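Local coordinates for alternansucrase (Leuconostoc mesenteroides, PDB 6HVG), which belongs to glycoside hydrolase family 70, with a TIM-barrel-type domain, repeats of the choline-binding kind and a bound calcium ion, at residues D521-D525 and G526-L530; Q757-I760 and R761-M764; G768-N772 and M773-F777; Q784-E787 and F788-K791; D804-L807 and P808-Y811. One frame throughout, in Å; residues are numbered along the deposited sequence.

The five contacts follow one another in series along the chain; none nests in or crosses another. Interaction 1 closes a tight turn ahead of helix 528-531. The other four lie between barrel strands 745-747 and 821-825, two parallel neighbours in the eight-stranded sheet. Interaction 2 spans the first two turns of helix 757-766. Interaction 3 closes the loop that leads on to helix 779-793, and interaction 4 lies within that helix. Interaction 5 starts helix 807-814. Interactions 2, 3 and 4 touch pairwise, through Ile760 and Met786, Met764 and Phe777, and Ile769 and Gly785. Gln774 of interaction 3 also reaches the backbone of interaction 1 at Trp529.

Interaction 1 (D521-D525 and G526-L530); sequences DEAFD and GLQWL
Asp525 O is gripped twice by Gln528. The side-chain amide gives the stronger bond, from NE2 to Asp525 O at 3.1 Å and nearly straight (164°). It uses a carbonyl lone pair, and the oxygen lies close to the amide plane. The backbone N of Gln528 adds a weak bond to Asp525 O at 3.4 Å. That weak bond belongs to a type II' beta turn from Asp525 to Gln528, which has Gly526 at positive phi in its first corner and leads into helix 528-531. The Gln528 side chain is set beside its own backbone N (chi1 -65°) and then runs out extended, which brings NE2 back to the loop. It lies alongside Asp525, with the carboxylate and amide planes 69° apart. Ala523 CB also packs on Gln528 NE2 at 3.7 Å. The other amide atom, OE1, takes a bond from Arg1174 in strand 1166-1175. Phe524 and Trp529 meet through Phe524 CB, 3.9 Å from Trp529 CE3, and each places a carbonyl at the other's ring edge. Phe524 O lies in the indole plane, 3.6 Å from Trp529 CE3. Trp529 O is 3.8 Å from Phe524 CD2. The Leu527 side chain touches Asn625, a ligand of the calcium ion.

Interaction 2 (Q757-I760 and R761-M764); sequences QDPI and RKAM
Residues 757-764 form the first two turns of helix 757-766, with backbone bonds from Lys762 N to Asp758 O (2.7 Å, 176°), from Ala763 N to Pro759 O (2.9 Å) and, weakly, from Met764 N to Ile760 O (3.4 Å). Arg761 N makes a weak bond to Gln757 O at 3.3 Å. That same oxygen takes a second bond from the Arg761 side chain, with NE to Gln757 O at 3.0 Å. Here the donor stands above the carbonyl plane and not on a lone pair. The bend of the arginine at chi3 (-66°) folds its guanidinium back over the first turn. There NH2 makes a salt bridge to Asp758 OD1 at 2.9 Å, meeting the oxygen nearly along its C-O axis. The carboxylate and guanidinium planes stand only 33° apart. One arginine thus holds a backbone carbonyl and a carboxylate of the first turn. Lys762 NZ lies 4.5 Å from Asp758 OD2, beyond a salt bridge, where a weak attraction is possible. The remaining guanidinium nitrogen, NH1, makes a weak bond to Met773 O in the following loop. Ile760 packs on Leu782, Met786 and Tyr789 of helix 779-793. Pro759 also touches Tyr789, while Met764 meets Phe777 in the loop between the two helices.

Interaction 3 (G768-N772 and M773-F777); sequences GIIKN and MQDTF
The carboxylate of Asp775 reaches back across its own turn to the backbone of Lys771. Lys771 N bonds to Asp775 OD2 at 3.2 Å, and the bond is nearly straight (167°). The oxygen is met on its anti side, 19° out of the carboxylate plane. The two are joined by a type I beta turn from Asn772 to Asp775. It is closed by Asp775 N to Asn772 O at 3.0 Å. Asp775 therefore bonds across the turn with both its backbone N and its side chain, tying the two arms of the loop together. The loop joins helix 757-766 to helix 779-793. It begins where a Schellman motif ends the first helix, with Gly768 as the C-prime residue at positive phi. Ile770 points toward the second arm. Its CB lies 3.9 Å from Asp775 OD2. Phe777 CG sits between the backbone N and the carbonyl carbon (chi1 55°), which leaves CB as the atom that meets Ile770. The Phe777 ring stands edge-to-face to Phe1105. Gln774 bends at chi2 and crosses Asn772, while its NE2 bonds to Trp529 O in helix 528-531. On the apolar side, the two arms meet at Ile770 CG2 and Phe777 CB, 3.8 Å apart.

Interaction 4 (Q784-E787 and F788-K791); sequences QGME and FYYK
Backbone hydrogen bonds set the frame along helix 779-793, where Gly785 O takes Tyr789 N at 3.0 Å. Tyr790 N bonds to Met786 O at 2.8 Å, and Lys791 N to Glu787 O at 3.1 Å. Gly785 O also takes a weak bond from Phe788 N.

The sulfur contacts come next. Met786 bends at chi2 (-59°), which carries SD near both the Tyr789 and Tyr790 rings. Both are Met-aromatic contacts, and both are oblique. SD lies 4.8 Å from the Tyr789 ring centroid, 44° off the ring normal. The Tyr790 ring centroid is 5.1 Å from Met786 SD. Met786 and Tyr789 lie side by side and point the same way.

Oxygen atoms meet the Tyr790 ring from two directions. Met786 O sits over one face, 3.1 Å above the ring plane and offset toward the rim. Glu787 OE2 lies at the ring edge, 3.5 Å from Tyr790 CD2. The Glu787 carboxylate is nearly perpendicular to the ring (84°). Phe788 swings the other way. Its CD2 comes to 3.4 Å from Gln784 O, and its ring stacks on His767.

Outside the pair of segments, Tyr789 OH bonds to Glu832, and Met786 packs on Phe1052. The thioether thus meets the two tyrosine rings obliquely. The carboxylate at the Tyr790 edge faces its C-H groups, which probably makes a mild electrostatic attraction, while the backbone carbonyl on the face already has its N-H partner.

Interaction 5 (D804-L807 and P808-Y811); sequences DYNL and PSAY
Asn806 takes a left-handed backbone conformation (phi 62°, psi 30°) and presents its carbonyl to Ala810 at the start of helix 807-814. Ala810 N bonds to Asn806 O at 2.9 Å. Asn806 is the N-cap residue, right before the helix, although its side chain makes no capping bond. That side chain is used elsewhere: OD1 accepts from Ser1001 N, and ND2 bonds weakly to Leu691 O. Ser809 OG comes only to 4.0 Å from Asn806 OD1. The serine and alanine side chains rest on the same carbonyl, with Ser809 CB 3.6 Å and Ala810 CB 3.5 Å from Asn806 O.

Leu807 opens the helix proper. Its carbonyl takes Tyr811 N at 2.9 Å (166°). The same oxygen lies in the plane of the Tyr811 ring, at its edge, 3.2 Å from CD2. One carbonyl thus meets both the N-H and the ring edge of the residue four places on. Pro808 follows in the first turn, where its lack of an N-H costs no helical bond. Its CD lies 3.4 Å from Leu807 CB, a closeness that follows from the peptide link. The phenol end of Tyr811 is held by Asp828 OD2 and Tyr825 N.

All the residues that touch here are buried. The loop before them comes from helix 779-793. Pro808 and Tyr811 lean on helix 844-857, through Val846 and Ile847, and the Tyr811 hydroxyl fastens helix 807-814 to the end of barrel strand 821-825 and to helix 826-829.

Interaction 1 (D521-D525 and G526-L530)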
# COMPACT_ATOMS: atom_id res chain seq x y z
N ASP A 521 -4.10 13.91 7.34
CA ASP A 521 -4.72 13.44 6.12
C ASP A 521 -4.24 12.06 5.69
O ASP A 521 -3.81 11.87 4.56
CB ASP A 521 -4.49 14.47 5.01
CG ASP A 521 -5.24 15.78 5.25
OD1 ASP A 521 -6.16 15.81 6.10
OD2 ASP A 521 -4.91 16.78 4.58
N GLU A 522 -4.28 11.10 6.61
CA GLU A 522 -3.99 9.72 6.31
C GLU A 522 -4.69 9.32 5.01
O GLU A 522 -5.86 9.58 4.83
CB GLU A 522 -4.43 8.80 7.45
CG GLU A 522 -3.78 7.42 7.44
CD GLU A 522 -4.17 6.54 8.61
OE1 GLU A 522 -5.38 6.48 8.94
OE2 GLU A 522 -3.28 5.92 9.23
N ALA A 523 -3.94 8.71 4.10
CA ALA A 523 -4.48 8.20 2.84
C ALA A 523 -3.77 6.89 2.48
O ALA A 523 -2.65 6.66 2.91
CB ALA A 523 -4.26 9.21 1.72
N PHE A 524 -4.42 6.05 1.68
CA PHE A 524 -3.82 4.74 1.36
C PHE A 524 -3.78 4.44 -0.11
O PHE A 524 -3.60 3.31 -0.52
CB PHE A 524 -4.56 3.64 2.10
CG PHE A 524 -4.46 3.75 3.59
CD1 PHE A 524 -5.41 4.45 4.31
CD2 PHE A 524 -3.42 3.14 4.26
CE1 PHE A 524 -5.32 4.53 5.69
CE2 PHE A 524 -3.33 3.22 5.64
CZ PHE A 524 -4.28 3.92 6.36
N ASP A 525 -3.87 5.45 -0.94
CA ASP A 525 -3.78 5.17 -2.34
C ASP A 525 -2.31 5.15 -2.76
O ASP A 525 -1.49 5.93 -2.27
CB ASP A 525 -4.65 6.15 -3.14
CG ASP A 525 -4.08 7.53 -3.19
OD1 ASP A 525 -3.14 7.74 -4.01
OD2 ASP A 525 -4.57 8.39 -2.40
N GLY A 526 -1.98 4.23 -3.67
CA GLY A 526 -0.62 4.05 -4.15
C GLY A 526 0.26 3.53 -3.03
O GLY A 526 -0.23 2.85 -2.10
N LEU A 527 1.54 3.90 -3.07
CA LEU A 527 2.49 3.43 -2.07
C LEU A 527 2.18 3.95 -0.67
O LEU A 527 2.73 3.46 0.32
CB LEU A 527 3.89 3.84 -2.43
CG LEU A 527 4.45 3.27 -3.74
CD1 LEU A 527 5.88 3.77 -3.89
CD2 LEU A 527 4.42 1.75 -3.79
N GLN A 528 1.25 4.90 -0.59
CA GLN A 528 0.74 5.34 0.69
C GLN A 528 0.07 4.20 1.43
O GLN A 528 -0.03 4.21 2.66
CB GLN A 528 -0.23 6.49 0.51
CG GLN A 528 0.42 7.75 -0.04
CD GLN A 528 -0.54 8.90 -0.15
OE1 GLN A 528 -0.33 9.95 0.39
NE2 GLN A 528 -1.63 8.68 -0.82
N TRP A 529 -0.35 3.20 0.67
CA TRP A 529 -0.94 1.99 1.21
C TRP A 529 -0.11 1.35 2.32
O TRP A 529 -0.66 0.72 3.22
CB TRP A 529 -1.13 0.97 0.07
CG TRP A 529 -1.61 -0.36 0.48
CD1 TRP A 529 -0.86 -1.50 0.64
CD2 TRP A 529 -2.96 -0.72 0.76
NE1 TRP A 529 -1.67 -2.55 1.03
CE2 TRP A 529 -2.96 -2.10 1.11
CE3 TRP A 529 -4.16 -0.02 0.78
CZ2 TRP A 529 -4.13 -2.79 1.46
CZ3 TRP A 529 -5.33 -0.70 1.14
CH2 TRP A 529 -5.31 -2.07 1.48
N LEU A 530 1.22 1.51 2.26
CA LEU A 530 2.10 0.81 3.18
C LEU A 530 2.06 1.39 4.58
O LEU A 530 1.90 0.64 5.55
CB LEU A 530 3.53 0.83 2.66
CG LEU A 530 3.80 0.27 1.26
CD1 LEU A 530 5.30 0.27 1.01
CD2 LEU A 530 3.28 -1.15 1.12

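Interaction 2 (Q757-I760 and R761-M764)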
# COMPACT_ATOMS: atom_id res chain seq x y z
N GLN A 757 4.35 -12.18 -0.14
CA GLN A 757 3.82 -11.29 0.90
C GLN A 757 2.30 -11.19 0.90
O GLN A 757 1.69 -11.18 1.97
CB GLN A 757 4.41 -9.88 0.77
CG GLN A 757 5.43 -9.67 -0.35
CD GLN A 757 5.10 -8.55 -1.27
OE1 GLN A 757 5.68 -8.43 -2.34
NE2 GLN A 757 4.12 -7.75 -0.90
N ASP A 758 1.68 -11.08 -0.27
CA ASP A 758 0.23 -10.96 -0.33
C ASP A 758 -0.49 -12.27 0.00
O ASP A 758 -1.31 -12.32 0.93
CB ASP A 758 -0.22 -10.38 -1.68
CG ASP A 758 -0.08 -8.85 -1.73
OD1 ASP A 758 0.44 -8.24 -0.76
OD2 ASP A 758 -0.49 -8.27 -2.76
N PRO A 759 -0.19 -13.36 -0.73
CA PRO A 759 -0.77 -14.64 -0.33
C PRO A 759 -0.62 -15.01 1.16
O PRO A 759 -1.59 -15.42 1.80
CB PRO A 759 -0.02 -15.62 -1.21
CG PRO A 759 0.25 -14.86 -2.46
CD PRO A 759 0.44 -13.43 -2.05
N ILE A 760 0.59 -14.88 1.71
CA ILE A 760 0.80 -15.22 3.13
C ILE A 760 -0.13 -14.41 4.04
O ILE A 760 -0.65 -14.94 5.02
CB ILE A 760 2.29 -15.10 3.52
CG1 ILE A 760 3.03 -16.35 3.09
CG2 ILE A 760 2.48 -14.93 5.02
CD1 ILE A 760 4.34 -16.10 2.37
N ARG A 761 -0.35 -13.14 3.72
CA ARG A 761 -1.23 -12.29 4.52
C ARG A 761 -2.71 -12.57 4.22
O ARG A 761 -3.51 -12.66 5.15
CB ARG A 761 -0.90 -10.80 4.33
CG ARG A 761 0.42 -10.42 4.99
CD ARG A 761 0.80 -8.97 4.82
NE ARG A 761 1.06 -8.65 3.41
CZ ARG A 761 1.50 -7.47 2.96
NH1 ARG A 761 1.75 -6.49 3.81
NH2 ARG A 761 1.71 -7.28 1.66
N LYS A 762 -3.08 -12.74 2.95
CA LYS A 762 -4.47 -13.10 2.59
C LYS A 762 -4.90 -14.34 3.34
O LYS A 762 -6.03 -14.44 3.79
CB LYS A 762 -4.63 -13.38 1.09
CG LYS A 762 -4.18 -12.26 0.17
CD LYS A 762 -5.14 -11.98 -0.99
CE LYS A 762 -4.49 -11.10 -2.07
NZ LYS A 762 -3.34 -11.73 -2.81
N ALA A 763 -3.98 -15.28 3.51
CA ALA A 763 -4.24 -16.51 4.26
C ALA A 763 -4.53 -16.20 5.73
O ALA A 763 -5.46 -16.75 6.30
CB ALA A 763 -3.07 -17.46 4.15
N MET A 764 -3.76 -15.29 6.32
CA MET A 764 -3.96 -14.88 7.72
C MET A 764 -5.31 -14.16 7.90
O MET A 764 -6.01 -14.39 8.88
CB MET A 764 -2.82 -13.97 8.18
CG MET A 764 -1.49 -14.69 8.17
SD MET A 764 -0.04 -13.69 8.53
CE MET A 764 -0.26 -13.37 10.29

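Interaction 3 (G768-N772 and M773-F777)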
# COMPACT_ATOMS: atom_id res chain seq x y z
N GLY A 768 -9.01 -15.23 10.02
CA GLY A 768 -9.26 -14.31 11.14
C GLY A 768 -8.07 -13.99 12.03
O GLY A 768 -8.25 -13.51 13.15
N ILE A 769 -6.86 -14.22 11.55
CA ILE A 769 -5.66 -13.98 12.35
C ILE A 769 -5.30 -12.49 12.39
O ILE A 769 -4.84 -11.98 13.41
CB ILE A 769 -4.48 -14.82 11.85
CG1 ILE A 769 -4.89 -16.29 11.90
CG2 ILE A 769 -3.24 -14.55 12.70
CD1 ILE A 769 -3.75 -17.26 11.75
N ILE A 770 -5.55 -11.80 11.29
CA ILE A 770 -5.45 -10.35 11.24
C ILE A 770 -6.63 -9.85 10.45
O ILE A 770 -7.29 -10.62 9.75
CB ILE A 770 -4.16 -9.89 10.55
CG1 ILE A 770 -4.08 -10.45 9.12
CG2 ILE A 770 -2.96 -10.32 11.37
CD1 ILE A 770 -2.86 -10.00 8.36
N LYS A 771 -6.87 -8.55 10.51
CA LYS A 771 -7.97 -7.96 9.76
C LYS A 771 -7.49 -7.29 8.47
O LYS A 771 -8.09 -7.47 7.41
CB LYS A 771 -8.73 -7.00 10.66
CG LYS A 771 -9.21 -7.71 11.92
CD LYS A 771 -10.08 -6.84 12.84
CE LYS A 771 -10.51 -7.60 14.10
NZ LYS A 771 -9.37 -8.16 14.88
N ASN A 772 -6.39 -6.55 8.55
CA ASN A 772 -5.88 -5.77 7.41
C ASN A 772 -4.46 -6.18 7.02
O ASN A 772 -3.68 -6.63 7.86
CB ASN A 772 -5.83 -4.29 7.77
CG ASN A 772 -7.20 -3.65 7.81
OD1 ASN A 772 -8.21 -4.32 7.92
ND2 ASN A 772 -7.23 -2.33 7.73
N MET A 773 -4.11 -5.95 5.76
CA MET A 773 -2.76 -6.27 5.26
C MET A 773 -1.68 -5.46 5.98
O MET A 773 -0.54 -5.95 6.18
CB MET A 773 -2.69 -6.05 3.75
CG MET A 773 -3.68 -6.91 2.96
SD MET A 773 -3.04 -8.53 2.48
CE MET A 773 -2.13 -8.08 1.00
N GLN A 774 -2.01 -4.24 6.39
CA GLN A 774 -1.05 -3.37 7.11
C GLN A 774 -1.05 -3.60 8.61
O GLN A 774 -0.24 -3.01 9.33
CB GLN A 774 -1.34 -1.90 6.87
CG GLN A 774 -1.60 -1.52 5.43
CD GLN A 774 -3.08 -1.47 5.11
OE1 GLN A 774 -3.87 -2.23 5.65
NE2 GLN A 774 -3.44 -0.56 4.22
N ASP A 775 -1.97 -4.44 9.08
CA ASP A 775 -2.06 -4.82 10.48
C ASP A 775 -0.73 -5.41 10.99
O ASP A 775 -0.03 -6.10 10.26
CB ASP A 775 -3.19 -5.85 10.62
CG ASP A 775 -4.17 -5.54 11.72
OD1 ASP A 775 -4.06 -4.45 12.35
OD2 ASP A 775 -5.07 -6.39 11.94
N THR A 776 -0.39 -5.13 12.25
CA THR A 776 0.79 -5.70 12.88
C THR A 776 0.49 -7.12 13.35
O THR A 776 -0.49 -7.34 14.07
CB THR A 776 1.21 -4.87 14.09
OG1 THR A 776 1.60 -3.59 13.64
CG2 THR A 776 2.43 -5.44 14.81
N PHE A 777 1.36 -8.07 13.00
CA PHE A 777 1.18 -9.44 13.45
C PHE A 777 2.43 -9.92 14.18
O PHE A 777 3.54 -9.54 13.84
CB PHE A 777 0.76 -10.42 12.32
CG PHE A 777 1.66 -10.43 11.14
CD1 PHE A 777 2.79 -11.22 11.14
CD2 PHE A 777 1.35 -9.68 10.03
CE1 PHE A 777 3.64 -11.25 10.06
CE2 PHE A 777 2.17 -9.72 8.93
CZ PHE A 777 3.32 -10.50 8.94

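Interaction 4 (Q784-E787 and F788-K791)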
# COMPACT_ATOMS: atom_id res chain seq x y z
N GLN A 784 0.95 -19.61 12.79
CA GLN A 784 -0.39 -20.20 12.66
C GLN A 784 -0.93 -20.03 11.25
O GLN A 784 -1.49 -20.97 10.69
CB GLN A 784 -1.38 -19.53 13.60
CG GLN A 784 -1.16 -19.76 15.08
CD GLN A 784 -2.02 -18.84 15.94
OE1 GLN A 784 -2.89 -18.12 15.43
NE2 GLN A 784 -1.77 -18.86 17.24
N GLY A 785 -0.76 -18.83 10.69
CA GLY A 785 -1.20 -18.54 9.33
C GLY A 785 -0.45 -19.41 8.34
O GLY A 785 -1.01 -19.96 7.40
N MET A 786 0.85 -19.54 8.59
CA MET A 786 1.71 -20.33 7.74
C MET A 786 1.27 -21.77 7.63
O MET A 786 1.41 -22.37 6.55
CB MET A 786 3.16 -20.26 8.23
CG MET A 786 3.86 -18.97 7.83
SD MET A 786 3.89 -18.76 6.04
CE MET A 786 5.05 -17.40 5.93
N GLU A 787 0.74 -22.33 8.71
CA GLU A 787 0.22 -23.70 8.67
C GLU A 787 -0.95 -23.85 7.67
O GLU A 787 -1.04 -24.88 6.99
CB GLU A 787 -0.15 -24.22 10.07
CG GLU A 787 1.06 -24.55 10.94
CD GLU A 787 1.99 -25.63 10.35
OE1 GLU A 787 1.55 -26.79 10.14
OE2 GLU A 787 3.18 -25.33 10.08
N PHE A 788 -1.80 -22.83 7.56
CA PHE A 788 -2.90 -22.85 6.57
C PHE A 788 -2.36 -22.67 5.15
O PHE A 788 -2.83 -23.32 4.20
CB PHE A 788 -3.96 -21.76 6.88
CG PHE A 788 -4.65 -21.94 8.21
CD1 PHE A 788 -5.41 -23.08 8.48
CD2 PHE A 788 -4.53 -20.97 9.21
CE1 PHE A 788 -6.01 -23.26 9.71
CE2 PHE A 788 -5.14 -21.15 10.44
CZ PHE A 788 -5.88 -22.29 10.69
N TYR A 789 -1.38 -21.78 5.03
CA TYR A 789 -0.69 -21.49 3.78
C TYR A 789 -0.02 -22.75 3.21
O TYR A 789 -0.15 -23.04 2.02
CB TYR A 789 0.33 -20.38 4.01
CG TYR A 789 1.16 -19.95 2.82
CD1 TYR A 789 0.64 -19.11 1.86
CD2 TYR A 789 2.47 -20.36 2.69
CE1 TYR A 789 1.40 -18.70 0.78
CE2 TYR A 789 3.24 -19.96 1.61
CZ TYR A 789 2.71 -19.12 0.66
OH TYR A 789 3.47 -18.68 -0.40
N TYR A 790 0.67 -23.49 4.08
CA TYR A 790 1.26 -24.77 3.68
C TYR A 790 0.18 -25.78 3.25
O TYR A 790 0.32 -26.44 2.24
CB TYR A 790 2.10 -25.41 4.81
CG TYR A 790 3.25 -24.58 5.37
CD1 TYR A 790 3.95 -23.65 4.60
CD2 TYR A 790 3.66 -24.77 6.69
CE1 TYR A 790 5.00 -22.91 5.13
CE2 TYR A 790 4.71 -24.04 7.24
CZ TYR A 790 5.37 -23.12 6.46
OH TYR A 790 6.41 -22.44 7.04
N LYS A 791 -0.90 -25.89 4.02
CA LYS A 791 -2.00 -26.82 3.72
C LYS A 791 -2.61 -26.54 2.35
O LYS A 791 -2.93 -27.45 1.60
CB LYS A 791 -3.09 -26.72 4.81
CG LYS A 791 -4.38 -27.49 4.56
CD LYS A 791 -4.29 -28.94 5.00
CE LYS A 791 -5.56 -29.69 4.58
NZ LYS A 791 -5.71 -29.93 3.11

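Interaction 5 (D804-L807 and P808-Y811)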
# COMPACT_ATOMS: atom_id res chain seq x y z
N ASP A 804 0.38 -20.22 -5.72
CA ASP A 804 0.48 -20.21 -7.17
C ASP A 804 0.37 -21.59 -7.79
O ASP A 804 0.90 -22.59 -7.26
CB ASP A 804 1.82 -19.63 -7.61
CG ASP A 804 1.83 -18.12 -7.64
OD1 ASP A 804 0.86 -17.50 -7.18
OD2 ASP A 804 2.80 -17.55 -8.15
N TYR A 805 -0.27 -21.63 -8.95
CA TYR A 805 -0.44 -22.84 -9.74
C TYR A 805 0.76 -23.07 -10.64
O TYR A 805 1.44 -22.13 -11.02
CB TYR A 805 -1.70 -22.73 -10.63
CG TYR A 805 -2.99 -22.64 -9.85
CD1 TYR A 805 -3.67 -23.78 -9.47
CD2 TYR A 805 -3.53 -21.40 -9.50
CE1 TYR A 805 -4.85 -23.71 -8.75
CE2 TYR A 805 -4.70 -21.31 -8.77
CZ TYR A 805 -5.35 -22.47 -8.39
OH TYR A 805 -6.53 -22.39 -7.68
N ASN A 806 1.03 -24.34 -10.97
CA ASN A 806 1.93 -24.70 -12.08
C ASN A 806 3.38 -24.22 -11.92
O ASN A 806 4.08 -24.00 -12.92
CB ASN A 806 1.38 -24.23 -13.45
CG ASN A 806 0.18 -25.03 -13.90
OD1 ASN A 806 0.17 -26.23 -13.75
ND2 ASN A 806 -0.80 -24.36 -14.49
N LEU A 807 3.85 -24.10 -10.68
CA LEU A 807 5.22 -23.68 -10.43
C LEU A 807 6.29 -24.58 -11.08
O LEU A 807 7.26 -24.06 -11.64
CB LEU A 807 5.47 -23.53 -8.93
CG LEU A 807 4.82 -22.27 -8.34
CD1 LEU A 807 5.04 -22.18 -6.85
CD2 LEU A 807 5.34 -21.01 -8.99
N PRO A 808 6.11 -25.92 -11.04
CA PRO A 808 7.05 -26.77 -11.78
C PRO A 808 7.12 -26.47 -13.27
O PRO A 808 8.20 -26.43 -13.85
CB PRO A 808 6.49 -28.17 -11.53
CG PRO A 808 5.86 -28.07 -10.19
CD PRO A 808 5.24 -26.70 -10.16
N SER A 809 5.97 -26.25 -13.90
CA SER A 809 5.91 -25.99 -15.33
C SER A 809 6.56 -24.65 -15.63
O SER A 809 7.25 -24.49 -16.63
CB SER A 809 4.45 -26.03 -15.82
OG SER A 809 3.74 -27.10 -15.21
N ALA A 810 6.31 -23.68 -14.76
CA ALA A 810 6.91 -22.36 -14.89
C ALA A 810 8.44 -22.43 -14.80
O ALA A 810 9.12 -21.81 -15.60
CB ALA A 810 6.36 -21.43 -13.81
N TYR A 811 8.96 -23.19 -13.83
CA TYR A 811 10.40 -23.41 -13.72
C TYR A 811 10.98 -24.19 -14.92
O TYR A 811 12.08 -23.91 -15.36
CB TYR A 811 10.78 -24.06 -12.39
CG TYR A 811 10.97 -23.03 -11.28
CD1 TYR A 811 12.19 -22.43 -11.08
CD2 TYR A 811 9.92 -22.65 -10.47
CE1 TYR A 811 12.36 -21.48 -10.08
CE2 TYR A 811 10.08 -21.71 -9.47
CZ TYR A 811 11.30 -21.12 -9.28
OH TYR A 811 11.48 -20.17 -8.30